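Local coordinates for protein indole-3-pyruvate decarboxylase (Azospirillum brasilense, PDB 2NXW) that catalyses the thiamine diphosphate- and metal-dependent decarboxylation of indole-3-pyruvate to indole-3-acetaldehyde and carbon dioxide, a step of auxin biosynthesis, at residues I165-A171 against V195-W201; A77-Y81 against L415-G419; E239-A243 against G261-A266; V229-V233 against L295-I299; G86-Y92 against V113-A119. One frame throughout, in Å; residues are numbered along the deposited sequence.

Contact 1: I165-A171 against V195-W201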
# COMPACT_ATOMS: atom_id res chain seq x y z
N ILE A 165 1.06 21.51 -21.34
CA ILE A 165 -0.11 22.27 -20.93
C ILE A 165 -1.35 21.73 -21.66
O ILE A 165 -2.39 21.48 -21.04
CB ILE A 165 0.06 23.77 -21.25
CG1 ILE A 165 1.13 24.36 -20.33
CG2 ILE A 165 -1.26 24.52 -21.08
CD1 ILE A 165 1.56 25.76 -20.71
N ALA A 166 -1.25 21.55 -22.97
CA ALA A 166 -2.39 21.04 -23.72
C ALA A 166 -2.80 19.66 -23.21
O ALA A 166 -3.99 19.35 -23.11
CB ALA A 166 -2.06 20.98 -25.22
N ARG A 167 -1.82 18.82 -22.89
CA ARG A 167 -2.12 17.48 -22.41
C ARG A 167 -2.85 17.52 -21.06
O ARG A 167 -3.88 16.87 -20.87
CB ARG A 167 -0.84 16.65 -22.25
CG ARG A 167 -1.08 15.27 -21.62
CD ARG A 167 0.22 14.49 -21.41
NE ARG A 167 1.11 15.07 -20.39
CZ ARG A 167 0.90 14.99 -19.08
NH1 ARG A 167 -0.16 14.35 -18.62
NH2 ARG A 167 1.77 15.52 -18.24
N VAL A 168 -2.32 18.30 -20.14
CA VAL A 168 -2.91 18.40 -18.81
C VAL A 168 -4.27 19.09 -18.80
O VAL A 168 -5.20 18.59 -18.16
CB VAL A 168 -1.93 19.08 -17.85
CG1 VAL A 168 -2.59 19.31 -16.48
CG2 VAL A 168 -0.69 18.20 -17.67
N LEU A 169 -4.39 20.22 -19.50
CA LEU A 169 -5.68 20.89 -19.54
C LEU A 169 -6.68 20.02 -20.28
O LEU A 169 -7.87 20.01 -19.96
CB LEU A 169 -5.58 22.26 -20.21
CG LEU A 169 -4.64 23.25 -19.52
CD1 LEU A 169 -4.82 24.61 -20.17
CD2 LEU A 169 -4.96 23.32 -18.02
N GLY A 170 -6.19 19.26 -21.26
CA GLY A 170 -7.05 18.38 -22.02
C GLY A 170 -7.60 17.27 -21.15
O GLY A 170 -8.74 16.85 -21.33
N ALA A 171 -6.78 16.80 -20.22
CA ALA A 171 -7.20 15.74 -19.30
C ALA A 171 -8.28 16.28 -18.35
O ALA A 171 -9.24 15.58 -18.04
CB ALA A 171 -6.00 15.24 -18.50
N VAL A 195 0.18 27.45 -26.99
CA VAL A 195 -0.39 26.15 -26.66
C VAL A 195 -1.46 25.78 -27.69
O VAL A 195 -2.35 26.57 -27.99
CB VAL A 195 -1.03 26.17 -25.26
CG1 VAL A 195 -1.67 24.83 -24.95
CG2 VAL A 195 0.02 26.50 -24.21
N GLY A 196 -1.37 24.56 -28.23
CA GLY A 196 -2.34 24.11 -29.21
C GLY A 196 -3.59 23.53 -28.58
O GLY A 196 -3.87 23.77 -27.40
N ASP A 197 -4.35 22.75 -29.35
CA ASP A 197 -5.58 22.14 -28.85
C ASP A 197 -5.34 20.89 -28.02
O ASP A 197 -4.26 20.30 -28.05
CB ASP A 197 -6.51 21.77 -30.01
CG ASP A 197 -6.92 22.96 -30.84
OD1 ASP A 197 -7.02 24.08 -30.29
OD2 ASP A 197 -7.17 22.77 -32.05
N ASP A 198 -6.36 20.48 -27.28
CA ASP A 198 -6.25 19.28 -26.46
C ASP A 198 -5.97 18.07 -27.33
O ASP A 198 -6.54 17.94 -28.43
CB ASP A 198 -7.56 18.96 -25.71
CG ASP A 198 -8.01 20.06 -24.77
OD1 ASP A 198 -7.20 20.94 -24.39
OD2 ASP A 198 -9.21 20.02 -24.41
N PRO A 199 -5.09 17.17 -26.88
CA PRO A 199 -4.82 15.98 -27.69
C PRO A 199 -6.06 15.08 -27.57
O PRO A 199 -6.71 15.05 -26.52
CB PRO A 199 -3.58 15.39 -27.03
CG PRO A 199 -3.69 15.85 -25.60
CD PRO A 199 -4.15 17.27 -25.76
N ALA A 200 -6.39 14.35 -28.63
CA ALA A 200 -7.57 13.49 -28.61
C ALA A 200 -7.46 12.25 -27.73
O ALA A 200 -6.43 11.57 -27.73
CB ALA A 200 -7.93 13.08 -30.04
N TRP A 201 -8.51 11.97 -26.97
CA TRP A 201 -8.55 10.79 -26.12
C TRP A 201 -9.17 9.67 -26.94
O TRP A 201 -9.96 9.92 -27.85
CB TRP A 201 -9.39 11.05 -24.86
CG TRP A 201 -8.60 11.68 -23.74
CD1 TRP A 201 -7.86 12.82 -23.80
CD2 TRP A 201 -8.49 11.19 -22.40
NE1 TRP A 201 -7.29 13.08 -22.58
CE2 TRP A 201 -7.65 12.10 -21.70
CE3 TRP A 201 -9.00 10.08 -21.72
CZ2 TRP A 201 -7.33 11.93 -20.35
CZ3 TRP A 201 -8.68 9.91 -20.37
CH2 TRP A 201 -7.84 10.84 -19.70
O HOH W 1 -4.99 14.89 -22.42
O HOH W 2 -9.95 16.99 -23.76
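Val195 holds CG1 anti to its backbone N (chi1 178°), a setting that lays CG1 against Ala166 and CG2 against Ile165 on the same helix. The helix, 161-175, packs on the parallel alpha/beta sheet of the N-terminal cofactor-binding domain, and 195-201 belongs to the extended linker that leaves strand 179-184 and runs across the helix before helix 205-221 begins. Ile165 and Val195 cross at about a right angle, with CD1 of Ile165 3.9 Å from CG2 of Val195. At the next residue, CB of Ala166 rests 3.6 Å from the carbonyl O of Asp197, and Pro199 brings CD to 3.4 Å from the O of Ala166. The linker comes close at Gly170: CG of Asp198 lies 3.4 Å from CA of Gly170, a residue without a side chain. The carboxylate of Asp198 is gripped from elsewhere, OD1 by Arg34 and OD2 by Arg173, so two salt bridges fix its rotation over the helix. The polar links between the two segments run through water. One water donates to Gly170 O and to Asp198 OD2. Another donates to Arg167 O, at 2.7 Å, and accepts from the indole NE1 of Trp201, whose CZ2 reaches to 4.0 Å from CB of Ala171.

Contact 2: A77-Y81 against L415-G419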
# COMPACT_ATOMS: atom_id res chain seq x y z
N ALA A 77 -16.03 26.51 -7.39
CA ALA A 77 -17.33 27.13 -7.63
C ALA A 77 -17.42 27.83 -8.98
O ALA A 77 -18.46 27.77 -9.63
CB ALA A 77 -17.64 28.11 -6.51
N ALA A 78 -16.35 28.50 -9.38
CA ALA A 78 -16.33 29.19 -10.68
C ALA A 78 -16.45 28.17 -11.81
O ALA A 78 -17.15 28.39 -12.80
CB ALA A 78 -15.05 29.99 -10.82
N ALA A 79 -15.78 27.03 -11.65
CA ALA A 79 -15.83 25.98 -12.65
C ALA A 79 -17.25 25.44 -12.75
O ALA A 79 -17.80 25.28 -13.84
CB ALA A 79 -14.87 24.85 -12.29
N ARG A 80 -17.86 25.19 -11.60
CA ARG A 80 -19.22 24.66 -11.58
C ARG A 80 -20.22 25.66 -12.13
O ARG A 80 -21.15 25.29 -12.84
CB ARG A 80 -19.63 24.31 -10.15
CG ARG A 80 -18.80 23.22 -9.52
CD ARG A 80 -19.37 22.82 -8.16
NE ARG A 80 -18.39 22.08 -7.38
CZ ARG A 80 -18.69 21.23 -6.40
NH1 ARG A 80 -19.96 20.99 -6.10
NH2 ARG A 80 -17.72 20.66 -5.71
N TYR A 81 -20.03 26.94 -11.80
CA TYR A 81 -20.97 27.96 -12.23
C TYR A 81 -21.11 28.05 -13.75
O TYR A 81 -22.23 28.14 -14.26
CB TYR A 81 -20.54 29.33 -11.69
CG TYR A 81 -21.59 30.41 -11.89
CD1 TYR A 81 -22.61 30.60 -10.96
CD2 TYR A 81 -21.60 31.19 -13.05
CE1 TYR A 81 -23.62 31.55 -11.17
CE2 TYR A 81 -22.60 32.14 -13.27
CZ TYR A 81 -23.61 32.32 -12.33
OH TYR A 81 -24.61 33.23 -12.55
N LEU A 415 -28.10 25.07 -7.38
CA LEU A 415 -27.64 24.79 -6.02
C LEU A 415 -26.25 24.20 -6.13
O LEU A 415 -26.05 23.18 -6.81
CB LEU A 415 -28.57 23.81 -5.31
CG LEU A 415 -28.12 23.33 -3.93
CD1 LEU A 415 -27.97 24.53 -2.98
CD2 LEU A 415 -29.13 22.33 -3.37
N MET A 416 -25.29 24.82 -5.46
CA MET A 416 -23.90 24.38 -5.49
C MET A 416 -23.53 24.01 -4.06
O MET A 416 -23.60 24.85 -3.17
CB MET A 416 -23.06 25.55 -5.98
CG MET A 416 -21.65 25.27 -6.30
SD MET A 416 -20.94 26.87 -6.71
CE MET A 416 -21.62 27.15 -8.33
N ALA A 417 -23.15 22.76 -3.82
CA ALA A 417 -22.83 22.34 -2.46
C ALA A 417 -22.03 21.06 -2.47
O ALA A 417 -22.02 20.34 -3.48
CB ALA A 417 -24.12 22.13 -1.67
N PRO A 418 -21.36 20.74 -1.36
CA PRO A 418 -20.57 19.50 -1.29
C PRO A 418 -21.50 18.33 -0.94
O PRO A 418 -21.32 17.64 0.07
CB PRO A 418 -19.54 19.81 -0.20
CG PRO A 418 -20.31 20.68 0.74
CD PRO A 418 -21.11 21.59 -0.18
N GLY A 419 -22.50 18.12 -1.79
CA GLY A 419 -23.49 17.08 -1.56
C GLY A 419 -22.99 15.65 -1.47
O GLY A 419 -23.66 14.80 -0.88
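Ala417 O takes two weak hydrogen bonds, one from its own segment at Gly419 N (2.8 Å) and one from NH1 of Arg80 (3.4 Å, 133° at the hydrogen), with the oxygen at the edge of the guanidinium and near its plane. Stronger partners hold the rest of that group: NE is paired with Asp76 and NH2 with Glu109, both in salt bridges, so the guanidinium is probably positioned by the two acids, and the carbonyl adds a looser contact. The arginine chain is extended from CG to NE and passes obliquely over Met416, its CD 3.8 Å from the methionine CG. Met416 carries most of the packing. Its CG points opposite the amide nitrogen (chi1 -170°), which sends the chain out from the strand to the helix, and a bend at chi3 then turns the methyl along the helix surface. There SD touches CB of Ala77 at 3.5 Å, while CE lies 3.5 Å from the O of Ala77. The same methyl meets CB of Tyr81 at 4.1 Å and comes to the edge of the tyrosine ring, which leans on Ala434 and Val437 of helix 427-437. Beyond Met416 the chain turns at Pro418, the centre of an inverse gamma turn. Helix 68-82 belongs to the N-terminal cofactor-binding domain and strand 415-416 is an outermost strand of the C-terminal sheet, making this a buried interdomain junction of a thiamine diphosphate enzyme.

Contact 3: E239-A243 against G261-A266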
# COMPACT_ATOMS: atom_id res chain seq x y z
N GLU A 239 -27.15 19.01 -21.70
CA GLU A 239 -28.57 19.09 -21.35
C GLU A 239 -29.55 18.99 -22.53
O GLU A 239 -30.53 18.26 -22.45
CB GLU A 239 -28.87 20.35 -20.54
CG GLU A 239 -30.35 20.49 -20.20
CD GLU A 239 -30.62 21.60 -19.22
OE1 GLU A 239 -29.99 22.68 -19.33
OE2 GLU A 239 -31.48 21.41 -18.34
N ALA A 240 -29.28 19.72 -23.61
CA ALA A 240 -30.17 19.68 -24.78
C ALA A 240 -30.24 18.28 -25.39
O ALA A 240 -31.33 17.79 -25.68
CB ALA A 240 -29.70 20.69 -25.83
N LYS A 241 -29.09 17.65 -25.58
CA LYS A 241 -29.06 16.31 -26.15
C LYS A 241 -29.75 15.30 -25.24
O LYS A 241 -30.46 14.42 -25.71
CB LYS A 241 -27.62 15.86 -26.40
CG LYS A 241 -26.92 16.57 -27.54
CD LYS A 241 -27.34 15.98 -28.88
CE LYS A 241 -26.47 16.52 -30.01
NZ LYS A 241 -26.67 15.75 -31.26
N VAL A 242 -29.55 15.43 -23.93
CA VAL A 242 -30.18 14.50 -23.01
C VAL A 242 -31.68 14.73 -22.90
O VAL A 242 -32.43 13.78 -22.68
CB VAL A 242 -29.44 14.53 -21.65
CG1 VAL A 242 -30.20 13.70 -20.60
CG2 VAL A 242 -28.04 13.97 -21.85
N ALA A 243 -32.13 15.97 -23.07
CA ALA A 243 -33.57 16.23 -23.04
C ALA A 243 -34.19 15.49 -24.23
O ALA A 243 -35.26 14.89 -24.11
CB ALA A 243 -33.85 17.74 -23.16
N GLY A 261 -32.04 20.05 -11.33
CA GLY A 261 -32.32 21.19 -12.17
C GLY A 261 -32.25 20.89 -13.66
O GLY A 261 -32.83 21.61 -14.47
N LEU A 262 -31.53 19.84 -14.03
CA LEU A 262 -31.40 19.47 -15.43
C LEU A 262 -32.76 19.02 -16.00
O LEU A 262 -33.55 18.39 -15.29
CB LEU A 262 -30.37 18.34 -15.59
CG LEU A 262 -28.90 18.70 -15.35
CD1 LEU A 262 -28.06 17.43 -15.38
CD2 LEU A 262 -28.43 19.71 -16.40
N LEU A 263 -33.00 19.33 -17.26
CA LEU A 263 -34.24 18.96 -17.95
C LEU A 263 -35.52 19.54 -17.34
O LEU A 263 -36.62 19.06 -17.62
CB LEU A 263 -34.37 17.43 -18.04
CG LEU A 263 -33.69 16.78 -19.25
CD1 LEU A 263 -32.18 16.98 -19.20
CD2 LEU A 263 -34.03 15.30 -19.27
N ALA A 264 -35.38 20.58 -16.52
CA ALA A 264 -36.55 21.18 -15.89
C ALA A 264 -37.58 21.68 -16.90
O ALA A 264 -38.78 21.58 -16.66
CB ALA A 264 -36.12 22.34 -14.99
N ASP A 265 -37.11 22.20 -18.03
CA ASP A 265 -38.01 22.73 -19.05
C ASP A 265 -38.26 21.75 -20.19
O ASP A 265 -38.91 22.10 -21.18
CB ASP A 265 -37.44 24.03 -19.63
CG ASP A 265 -37.22 25.10 -18.58
OD1 ASP A 265 -38.04 25.20 -17.64
OD2 ASP A 265 -36.22 25.84 -18.69
N ALA A 266 -37.78 20.53 -20.05
CA ALA A 266 -37.94 19.50 -21.08
C ALA A 266 -39.34 18.89 -21.18
O ALA A 266 -40.13 18.98 -20.24
CB ALA A 266 -36.92 18.39 -20.84
O HOH W 3 -34.50 22.21 -19.14
O HOH W 4 -33.08 23.21 -17.27
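Leu263 N donates to OE2 of Glu239 in a bond of 2.8 Å with an angle of 154° at the hydrogen, using the anti lone pair of the oxygen, the one turned away from OE1. The glutamate reaches this amide because its chain runs extended from a trans first torsion (chi1 178°), and it slides past Leu263 in the opposite direction. Two waters also reach OE2, and one of them accepts from the N of Asp265, at 2.8 Å from the latter. Beyond the carboxylate, the end of the Leu263 side chain reaches the helix. CG of Leu263 lies 3.8 Å from CA of Ala243, and CD1 meets CG1 of Val242 at 4.1 Å, the two side chains crossing at about a right angle. Ala243 and Ala266 close the far end, CB to CB at 3.9 Å. The backbone behind this first shell is folded into two overlapping beta turns, type II from Gly261 to Ala264 and type I from Leu263 to Ala266. Further out, Arg356 binds the carbonyls of Ala264 and Ala266, and Val242 and Leu262 both lean on Val229 and Val233. The contact thereby joins the first turn of helix 239-249 to the loop after strand 253-255 in the central domain. A carboxylate oxygen accepting from both a turn amide and water is consistent with an ionised Glu239 whose negative charge they stabilise.

Contact 4: V229-V233 against L295-I299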
# COMPACT_ATOMS: atom_id res chain seq x y z
N VAL A 229 -30.40 11.32 -14.77
CA VAL A 229 -29.58 12.35 -15.38
C VAL A 229 -28.67 12.86 -14.28
O VAL A 229 -29.12 13.36 -13.24
CB VAL A 229 -30.48 13.46 -15.97
CG1 VAL A 229 -29.64 14.59 -16.53
CG2 VAL A 229 -31.35 12.85 -17.07
N CYS A 230 -27.37 12.75 -14.52
CA CYS A 230 -26.38 13.03 -13.50
C CYS A 230 -25.31 14.09 -13.78
O CYS A 230 -25.37 14.79 -14.79
CB CYS A 230 -25.75 11.69 -13.12
SG CYS A 230 -26.99 10.31 -13.10
N VAL A 231 -24.31 14.17 -12.90
CA VAL A 231 -23.28 15.21 -12.98
C VAL A 231 -22.57 15.41 -14.31
O VAL A 231 -22.41 16.54 -14.75
CB VAL A 231 -22.23 15.05 -11.82
CG1 VAL A 231 -21.29 13.90 -12.09
CG2 VAL A 231 -21.46 16.34 -11.64
N GLU A 232 -22.14 14.34 -14.98
CA GLU A 232 -21.45 14.53 -16.25
C GLU A 232 -22.30 15.21 -17.32
O GLU A 232 -21.77 15.87 -18.21
CB GLU A 232 -20.92 13.20 -16.78
CG GLU A 232 -19.78 12.61 -15.96
CD GLU A 232 -19.13 11.43 -16.66
OE1 GLU A 232 -19.84 10.72 -17.39
OE2 GLU A 232 -17.91 11.21 -16.46
N VAL A 233 -23.62 15.06 -17.24
CA VAL A 233 -24.50 15.70 -18.22
C VAL A 233 -24.35 17.21 -18.08
O VAL A 233 -24.29 17.93 -19.07
CB VAL A 233 -25.96 15.29 -18.00
CG1 VAL A 233 -26.88 16.11 -18.93
CG2 VAL A 233 -26.13 13.79 -18.29
N LEU A 295 -27.72 5.00 -15.33
CA LEU A 295 -27.05 6.11 -14.66
C LEU A 295 -26.23 6.84 -15.70
O LEU A 295 -25.09 6.45 -16.01
CB LEU A 295 -26.14 5.59 -13.54
CG LEU A 295 -26.81 4.78 -12.44
CD1 LEU A 295 -25.75 4.28 -11.46
CD2 LEU A 295 -27.85 5.63 -11.73
N LEU A 296 -26.80 7.91 -16.25
CA LEU A 296 -26.12 8.68 -17.27
C LEU A 296 -25.20 9.74 -16.66
O LEU A 296 -25.64 10.86 -16.36
CB LEU A 296 -27.16 9.32 -18.20
CG LEU A 296 -26.67 9.94 -19.52
CD1 LEU A 296 -26.13 8.85 -20.44
CD2 LEU A 296 -27.82 10.67 -20.19
N GLY A 297 -23.94 9.36 -16.44
CA GLY A 297 -22.93 10.27 -15.90
C GLY A 297 -22.85 10.40 -14.40
O GLY A 297 -22.35 11.41 -13.90
N ALA A 298 -23.27 9.36 -13.68
CA ALA A 298 -23.32 9.40 -12.22
C ALA A 298 -22.08 9.03 -11.42
O ALA A 298 -21.35 8.12 -11.76
CB ALA A 298 -24.48 8.53 -11.74
N ILE A 299 -21.87 9.77 -10.33
CA ILE A 299 -20.80 9.46 -9.40
C ILE A 299 -21.44 8.40 -8.51
O ILE A 299 -22.59 8.56 -8.09
CB ILE A 299 -20.46 10.69 -8.53
CG1 ILE A 299 -19.63 11.68 -9.34
CG2 ILE A 299 -19.74 10.26 -7.26
CD1 ILE A 299 -19.49 13.03 -8.70
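The backbones run parallel where Val229 pairs with Leu296, and two hydrogen bonds then carry the contact past the strand ends: Cys230 N to Leu296 O at 3.2 Å, and a straighter one, 172° at the hydrogen, from Glu232 N to Gly297 O at 3.1 Å. SG of Cys230 lies 3.4 Å from CB of Ala298, and CB of the cysteine rests against the carbonyl carbon of Gly297. Val231 places CG1 between its backbone N and carbonyl carbon (chi1 75°), which brings this methyl to 3.3 Å from the O of Gly297 and 3.9 Å from CG1 of Ile299. On the other flank CG2 of Val233 meets CD2 of Leu296 at 4.0 Å, the chains crossing at about a right angle. Gly297 carries no side chain, and CB of Glu232 sits 3.7 Å from its CA. The glutamate's OE2 is held outside the pair by Lys110 and by the amide of Asp322, while Ile299 also packs on Leu129 of the second subunit. In this strand-to-helix junction of the central domain the amide of Glu232, near the start of helix 231-235, is satisfied by the carbonyl of Gly297; the buried glutamate probably keeps its charge through the lysine.

Contact 5: G86-Y92 against V113-A119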
# COMPACT_ATOMS: atom_id res chain seq x y z
N GLY A 86 -11.71 25.84 -13.72
CA GLY A 86 -11.51 26.75 -12.60
C GLY A 86 -10.00 26.91 -12.48
O GLY A 86 -9.26 26.02 -12.89
N VAL A 87 -9.53 28.03 -11.92
CA VAL A 87 -8.09 28.24 -11.79
C VAL A 87 -7.73 28.71 -10.40
O VAL A 87 -8.21 29.75 -9.92
CB VAL A 87 -7.58 29.26 -12.85
CG1 VAL A 87 -6.05 29.28 -12.85
CG2 VAL A 87 -8.11 28.88 -14.23
N ALA A 88 -6.85 27.95 -9.76
CA ALA A 88 -6.41 28.22 -8.40
C ALA A 88 -4.90 28.26 -8.36
O ALA A 88 -4.24 27.24 -8.62
CB ALA A 88 -6.92 27.12 -7.47
N ALA A 89 -4.36 29.43 -8.02
CA ALA A 89 -2.91 29.64 -7.97
C ALA A 89 -2.38 29.77 -6.55
O ALA A 89 -2.88 30.58 -5.76
CB ALA A 89 -2.54 30.89 -8.79
N VAL A 90 -1.36 28.98 -6.25
CA VAL A 90 -0.75 28.95 -4.93
C VAL A 90 0.77 28.97 -4.98
O VAL A 90 1.39 28.88 -6.05
CB VAL A 90 -1.19 27.69 -4.15
CG1 VAL A 90 -2.70 27.74 -3.90
CG2 VAL A 90 -0.80 26.44 -4.93
N THR A 91 1.39 29.09 -3.82
CA THR A 91 2.84 29.08 -3.75
C THR A 91 3.29 27.72 -3.22
O THR A 91 2.51 26.98 -2.62
CB THR A 91 3.36 30.23 -2.86
OG1 THR A 91 4.78 30.35 -3.05
CG2 THR A 91 3.04 29.97 -1.39
N TYR A 92 4.55 27.41 -3.46
CA TYR A 92 5.14 26.13 -3.07
C TYR A 92 5.14 25.92 -1.57
O TYR A 92 5.34 26.85 -0.79
CB TYR A 92 6.58 26.06 -3.58
CG TYR A 92 7.11 24.65 -3.70
CD1 TYR A 92 6.61 23.79 -4.67
CD2 TYR A 92 8.11 24.17 -2.84
CE1 TYR A 92 7.08 22.50 -4.81
CE2 TYR A 92 8.59 22.85 -2.97
CZ TYR A 92 8.06 22.03 -3.97
OH TYR A 92 8.51 20.74 -4.14
N VAL A 113 -10.66 21.83 -11.54
CA VAL A 113 -9.89 22.93 -11.01
C VAL A 113 -8.44 22.74 -11.44
O VAL A 113 -7.85 21.69 -11.20
CB VAL A 113 -9.93 22.98 -9.45
CG1 VAL A 113 -8.94 24.02 -8.94
CG2 VAL A 113 -11.35 23.33 -8.99
N VAL A 114 -7.90 23.75 -12.10
CA VAL A 114 -6.51 23.72 -12.54
C VAL A 114 -5.68 24.35 -11.43
O VAL A 114 -5.78 25.56 -11.17
CB VAL A 114 -6.31 24.52 -13.85
CG1 VAL A 114 -4.84 24.51 -14.25
CG2 VAL A 114 -7.17 23.92 -14.96
N VAL A 115 -4.90 23.53 -10.75
CA VAL A 115 -4.04 24.01 -9.67
C VAL A 115 -2.70 24.40 -10.28
O VAL A 115 -2.08 23.59 -10.98
CB VAL A 115 -3.80 22.90 -8.63
CG1 VAL A 115 -2.83 23.38 -7.55
CG2 VAL A 115 -5.14 22.49 -8.02
N ILE A 116 -2.27 25.63 -10.03
CA ILE A 116 -0.99 26.12 -10.54
C ILE A 116 -0.15 26.52 -9.34
O ILE A 116 -0.49 27.46 -8.63
CB ILE A 116 -1.17 27.37 -11.44
CG1 ILE A 116 -2.17 27.08 -12.55
CG2 ILE A 116 0.19 27.78 -12.04
CD1 ILE A 116 -2.50 28.30 -13.39
N SER A 117 0.93 25.79 -9.10
CA SER A 117 1.80 26.12 -7.98
C SER A 117 3.15 26.65 -8.41
O SER A 117 3.74 26.14 -9.36
CB SER A 117 2.06 24.89 -7.09
OG SER A 117 2.92 25.21 -6.01
N GLY A 118 3.62 27.67 -7.71
CA GLY A 118 4.95 28.18 -7.99
C GLY A 118 5.88 27.11 -7.43
O GLY A 118 5.45 26.23 -6.67
N ALA A 119 7.15 27.15 -7.79
CA ALA A 119 8.10 26.17 -7.30
C ALA A 119 9.50 26.74 -7.41
O ALA A 119 9.72 27.74 -8.10
CB ALA A 119 8.00 24.89 -8.13
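Tyr92, just past the end of strand 86-90, has CG trans to N (chi1 -158°), and its side chain follows the end of strand 113-119. CB lies 3.3 Å from the O of Gly118; CG is a little farther from that oxygen, and CD1 approaches it to 3.4 Å, so the carbonyl sits at the ring edge, near its plane. CD1 also reaches CB of Ala119 at 3.9 Å, and at the tip OH is hydrogen-bonded to Asp139. Ser117 OG bonds to the O of Gly118 at 2.8 Å, in the carbonyl plane and on a lone pair, and has Gln141 as a second partner. Before the tyrosine, five hydrogen bonds zip the strands in parallel register, the straightest from Ala88 N to Val114 O at 3.0 Å and 179°. Residues alternate between the two faces. On one, CG1 of Val87 touches CD1 of Ile116 at 3.7 Å; on the other, CB of Ala88 meets CG1 of Val113. The side chain of Thr91 is about 4 Å from a bound thiamine diphosphate, and that of Val90 about 4 Å from that of Glu68, which lines the cofactor pocket. Joined through helices 94-97 and 100-108, the strands form a beta-alpha-beta crossover of the N-terminal cofactor-binding domain. Helix 23-33 covers the Val87 and Ile116 face and helix 68-82 the Ala88 and Val113 face, while strands 39-41 and 179-184 flank the pair.

From the N terminus, helix 68-82 gives the first half of contact 2, whose loop stays open until strand 415-416 and encloses all the others. Inside it contact 5 closes first, a short parallel strand pair in the N-terminal domain that touches contact 2 through Ala79 and Gly86. Contact 1 follows in series, tying a helix of the same domain to its exit linker, and Leu169 meets Val114 of contact 5. The central domain then opens contact 4, within which contact 3 opens and closes; Val242 of contact 3 packs on Leu296 of contact 4, so the two share one core. No pair crosses along the chain, and contact 2 finally joins the N- and C-terminal domains.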